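Local coordinates for protein afamin (Homo sapiens, PDB 6FAK) that carries hydrophobic molecules in body fluids, binds vitamin E and keeps lipidated Wnt signalling proteins soluble and active, at residues K44-K47 / D48-Y52; S136-N139 / H140-E144. One frame throughout, in Å; residues are numbered along the deposited sequence. Where two conformers were deposited one is given.

Contact 1. Residues K44-K47 / D48-Y52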
loop_
_atom_site.group_PDB
_atom_site.type_symbol
_atom_site.label_atom_id
_atom_site.label_comp_id
_atom_site.label_asym_id
_atom_site.label_seq_id
_atom_site.Cartn_x
_atom_site.Cartn_y
_atom_site.Cartn_z
ATOM N N LYS A 44 -17.388 -3.574 24.699
ATOM C CA LYS A 44 -17.101 -4.578 25.699
ATOM C C LYS A 44 -15.610 -4.886 25.814
ATOM O O LYS A 44 -15.104 -5.032 26.931
ATOM C CB LYS A 44 -17.875 -5.851 25.401
ATOM C CG LYS A 44 -19.391 -5.677 25.461
ATOM C CD LYS A 44 -20.124 -7.014 25.592
ATOM C CE LYS A 44 -20.194 -7.761 24.272
ATOM N NZ LYS A 44 -21.262 -7.225 23.377
ATOM N N LEU A 45 -14.890 -4.981 24.681
ATOM C CA LEU A 45 -13.418 -5.122 24.753
ATOM C C LEU A 45 -12.751 -3.875 25.372
ATOM O O LEU A 45 -11.794 -4.000 26.158
ATOM C CB LEU A 45 -12.786 -5.450 23.409
ATOM C CG LEU A 45 -11.261 -5.756 23.393
ATOM C CD1 LEU A 45 -10.871 -6.961 24.235
ATOM C CD2 LEU A 45 -10.781 -5.989 21.970
ATOM N N VAL A 46 -13.224 -2.688 24.999
ATOM C CA VAL A 46 -12.676 -1.445 25.584
ATOM C C VAL A 46 -12.656 -1.553 27.122
ATOM O O VAL A 46 -11.600 -1.355 27.743
ATOM C CB VAL A 46 -13.407 -0.188 25.069
ATOM C CG1 VAL A 46 -12.999 1.057 25.846
ATOM C CG2 VAL A 46 -13.066 0.037 23.593
ATOM N N LYS A 47 -13.785 -1.953 27.711
ATOM C CA LYS A 47 -13.901 -2.062 29.186
ATOM C C LYS A 47 -12.868 -3.053 29.736
ATOM O O LYS A 47 -12.172 -2.741 30.699
ATOM C CB LYS A 47 -15.309 -2.473 29.634
ATOM C CG LYS A 47 -16.474 -1.589 29.193
ATOM C CD LYS A 47 -16.395 -0.150 29.694
ATOM C CE LYS A 47 -15.769 0.823 28.688
ATOM N NZ LYS A 47 -16.441 0.843 27.353
ATOM N N ASP A 48 -12.719 -4.209 29.081
ATOM C CA ASP A 48 -11.686 -5.190 29.469
ATOM C C ASP A 48 -10.250 -4.680 29.443
ATOM O O ASP A 48 -9.472 -5.008 30.339
ATOM C CB ASP A 48 -11.752 -6.446 28.601
ATOM C CG ASP A 48 -13.010 -7.256 28.829
ATOM O OD1 ASP A 48 -13.777 -6.932 29.758
ATOM O OD2 ASP A 48 -13.210 -8.245 28.083
ATOM N N MET A 49 -9.882 -3.914 28.422
ATOM C CA MET A 49 -8.511 -3.388 28.326
ATOM C C MET A 49 -8.236 -2.187 29.265
ATOM O O MET A 49 -7.126 -2.064 29.800
ATOM C CB MET A 49 -8.181 -3.020 26.872
ATOM C CG MET A 49 -8.218 -4.199 25.928
ATOM S SD MET A 49 -6.973 -5.466 26.271
ATOM C CE MET A 49 -5.476 -4.504 26.123
ATOM N N VAL A 50 -9.220 -1.306 29.456
ATOM C CA VAL A 50 -9.133 -0.281 30.477
ATOM C C VAL A 50 -8.859 -0.963 31.832
ATOM O O VAL A 50 -7.892 -0.620 32.519
ATOM C CB VAL A 50 -10.417 0.595 30.532
ATOM C CG1 VAL A 50 -10.474 1.420 31.823
ATOM C CG2 VAL A 50 -10.501 1.506 29.317
ATOM N N GLU A 51 -9.668 -1.963 32.181
ATOM C CA GLU A 51 -9.477 -2.679 33.449
ATOM C C GLU A 51 -8.067 -3.290 33.560
ATOM O O GLU A 51 -7.411 -3.114 34.582
ATOM C CB GLU A 51 -10.582 -3.725 33.681
ATOM C CG GLU A 51 -11.939 -3.073 33.954
ATOM C CD GLU A 51 -13.085 -4.063 34.038
ATOM O OE1 GLU A 51 -13.021 -4.970 34.891
ATOM O OE2 GLU A 51 -14.060 -3.921 33.268
ATOM N N TYR A 52 -7.578 -3.928 32.492
ATOM C CA TYR A 52 -6.220 -4.532 32.493
ATOM C C TYR A 52 -5.135 -3.476 32.716
ATOM O O TYR A 52 -4.178 -3.707 33.479
ATOM C CB TYR A 52 -5.940 -5.324 31.199
ATOM C CG TYR A 52 -4.465 -5.540 30.868
ATOM C CD1 TYR A 52 -3.779 -6.666 31.307
ATOM C CD2 TYR A 52 -3.778 -4.626 30.087
ATOM C CE1 TYR A 52 -2.442 -6.862 30.992
ATOM C CE2 TYR A 52 -2.451 -4.806 29.765
ATOM C CZ TYR A 52 -1.788 -5.921 30.214
ATOM O OH TYR A 52 -0.469 -6.064 29.865
#
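Glu51 folds back over the carbonyl of Lys47, one helical turn earlier. Its CB sits beside Lys47 O. At chi1 -69° CG lies next to the backbone N of Glu51 and anti to its carbonyl carbon. This turns the chain back along the helix and puts CG 3.3 Å from Lys47 O. The chain is extended at the next bond, and CD stays close to the same oxygen. Of the two carboxylate oxygens, OE2 is the nearer, at 3.4 Å from Lys47 O. Both atoms are acceptors, so nothing is bonded between them. What holds Lys47 O is the backbone N of Glu51, at 3.0 Å with an N-H...O angle of 168°.

The segment is a regular alpha-helical part of helix 39-58, in the first albumin domain. Met49 N bonds to Leu45 O and Val50 N to Val46 O in the same i to i+4 pattern. The bond from Asp48 N to Lys44 O is longer, 3.3 Å, and weak.

On the buried side, Leu45 and Met49 lie side by side and point the same way. Leu45 CD1 is 4.2 Å from Met49 CG. Both side chains rest on Thr26 of helix 22-33, and Leu45 also reaches Leu73 and Ile77 of helix 69-78.

On another part of the helix surface, Val46 CG1 lies 4.3 Å from Val50 CG2. The side chain of Lys47 is bent at every torsion beyond CB, and NZ turns back to bond to the backbone O of Glu43.

Contact 2. Residues S136-N139 / H140-E144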
loop_
_atom_site.group_PDB
_atom_site.type_symbol
_atom_site.label_atom_id
_atom_site.label_comp_id
_atom_site.label_asym_id
_atom_site.label_seq_id
_atom_site.Cartn_x
_atom_site.Cartn_y
_atom_site.Cartn_z
ATOM N N SER A 136 -17.822 9.558 21.128
ATOM C CA SER A 136 -18.622 8.606 20.344
ATOM C C SER A 136 -18.432 8.689 18.829
ATOM O O SER A 136 -18.449 7.653 18.152
ATOM C CB SER A 136 -20.101 8.752 20.635
ATOM O OG SER A 136 -20.830 7.725 19.970
ATOM N N LEU A 137 -18.265 9.902 18.301
ATOM C CA LEU A 137 -18.141 10.101 16.864
ATOM C C LEU A 137 -16.810 9.588 16.389
ATOM O O LEU A 137 -16.737 8.911 15.383
ATOM C CB LEU A 137 -18.267 11.576 16.494
ATOM C CG LEU A 137 -18.283 11.859 14.982
ATOM C CD1 LEU A 137 -19.704 11.776 14.452
ATOM C CD2 LEU A 137 -17.649 13.203 14.655
ATOM N N LEU A 138 -15.754 9.958 17.084
ATOM C CA LEU A 138 -14.427 9.529 16.731
ATOM C C LEU A 138 -14.281 8.013 16.940
ATOM O O LEU A 138 -13.614 7.365 16.146
ATOM C CB LEU A 138 -13.370 10.308 17.526
ATOM C CG LEU A 138 -11.949 10.397 16.935
ATOM C CD1 LEU A 138 -11.455 11.836 16.852
ATOM C CD2 LEU A 138 -10.948 9.543 17.704
ATOM N N ASN A 139 -14.879 7.465 18.003
ATOM C CA ASN A 139 -14.874 6.022 18.230
ATOM C C ASN A 139 -15.504 5.273 17.055
ATOM O O ASN A 139 -14.909 4.337 16.557
ATOM C CB ASN A 139 -15.572 5.613 19.519
ATOM C CG ASN A 139 -14.723 5.852 20.767
ATOM O OD1 ASN A 139 -13.519 6.084 20.685
ATOM N ND2 ASN A 139 -15.363 5.788 21.936
ATOM N N HIS A 140 -16.677 5.713 16.602
ATOM C CA HIS A 140 -17.366 5.057 15.481
ATOM C C HIS A 140 -16.623 5.250 14.148
ATOM O O HIS A 140 -16.487 4.298 13.359
ATOM C CB HIS A 140 -18.833 5.508 15.381
ATOM C CG HIS A 140 -19.667 4.648 14.477
ATOM N ND1 HIS A 140 -20.533 3.686 14.945
ATOM C CD2 HIS A 140 -19.752 4.601 13.127
ATOM C CE1 HIS A 140 -21.111 3.081 13.923
ATOM N NE2 HIS A 140 -20.658 3.621 12.810
ATOM N N PHE A 141 -16.102 6.453 13.907
ATOM C CA PHE A 141 -15.227 6.711 12.720
ATOM C C PHE A 141 -14.026 5.737 12.617
ATOM O O PHE A 141 -13.794 5.131 11.573
ATOM C CB PHE A 141 -14.678 8.155 12.778
ATOM C CG PHE A 141 -13.575 8.439 11.782
ATOM C CD1 PHE A 141 -13.876 8.769 10.463
ATOM C CD2 PHE A 141 -12.246 8.363 12.164
ATOM C CE1 PHE A 141 -12.876 9.005 9.545
ATOM C CE2 PHE A 141 -11.237 8.608 11.262
ATOM C CZ PHE A 141 -11.564 8.924 9.951
ATOM N N LEU A 142 -13.293 5.617 13.721
ATOM C CA LEU A 142 -12.146 4.798 13.835
ATOM C C LEU A 142 -12.466 3.294 13.657
ATOM O O LEU A 142 -11.738 2.591 12.965
ATOM C CB LEU A 142 -11.481 5.060 15.173
ATOM C CG LEU A 142 -9.990 4.998 15.375
ATOM C CD1 LEU A 142 -9.204 5.531 14.191
ATOM C CD2 LEU A 142 -9.627 5.774 16.653
ATOM N N TYR A 143 -13.532 2.821 14.306
ATOM C CA TYR A 143 -14.112 1.510 14.006
ATOM C C TYR A 143 -14.344 1.286 12.513
ATOM O O TYR A 143 -13.944 0.248 11.969
ATOM C CB TYR A 143 -15.419 1.341 14.782
ATOM C CG TYR A 143 -16.333 0.236 14.388
ATOM C CD1 TYR A 143 -16.033 -1.077 14.703
ATOM C CD2 TYR A 143 -17.551 0.499 13.753
ATOM C CE1 TYR A 143 -16.886 -2.117 14.351
ATOM C CE2 TYR A 143 -18.428 -0.530 13.416
ATOM C CZ TYR A 143 -18.098 -1.832 13.743
ATOM O OH TYR A 143 -18.955 -2.840 13.433
ATOM N N GLU A 144 -15.024 2.229 11.857
ATOM C CA GLU A 144 -15.459 2.039 10.486
ATOM C C GLU A 144 -14.263 2.083 9.539
ATOM O O GLU A 144 -14.178 1.261 8.580
ATOM C CB GLU A 144 -16.551 3.050 10.077
ATOM C CG GLU A 144 -17.900 2.952 10.850
ATOM C CD GLU A 144 -18.732 1.694 10.616
ATOM O OE1 GLU A 144 -18.332 0.824 9.818
ATOM O OE2 GLU A 144 -19.828 1.575 11.252
#
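Leu138 and Leu142 run side by side, one turn apart on helix 134-148. Their CD2 methyls meet at 4.1 Å. Closer to the backbone, Leu142 CB rests 3.3 Å from Leu138 O, the same oxygen that accepts the bond from Leu142 N. Both leucines also touch Tyr24 of helix 22-33, so the pair forms part of a helix-helix interface in the first albumin domain.

Asn139 is held through both its backbone and its side chain. Its backbone O takes a nearly straight bond from Tyr143 N, 3.0 Å long with an N-H...O angle of 174°. With chi1 -78°, its amide stands beside its own backbone N. From there ND2 bonds to Glu23 OE1, again on helix 22-33.

His140 is tied back by its backbone. Its N bonds to Ser136 O at 3.1 Å, tilted 35° from the carbonyl plane. Its CB lies 3.5 Å from the same oxygen. In the conformer given, its ring meets that of Phe39. The leucine pair is apolar and touches both helix 22-33 and helix 154-171, while the buried amide of Asn139 has a polar partner for its N-H in Glu23.

Overall arrangement
From the N terminus, the chain forms helix 22-33, then helix 39-58, where contact 1 lies. Contact 2 follows much later, on helix 134-148. Each contact joins successive turns of a single helix, so neither closes a long loop. They are in series and neither nest nor cross. Their centres are about 17 Å apart and their nearest atoms about 6 Å, without touching. Helix 22-33 links them. Its Glu23 touches Val46 of contact 1 and accepts a bond from Asn139 of contact 2. Helix 39-58 also touches helix 134-148 directly, through Phe39 and Met42 near its start. Contact 1 also packs on helix 69-78, and contact 2 on helix 154-171. Both belong to the first albumin domain.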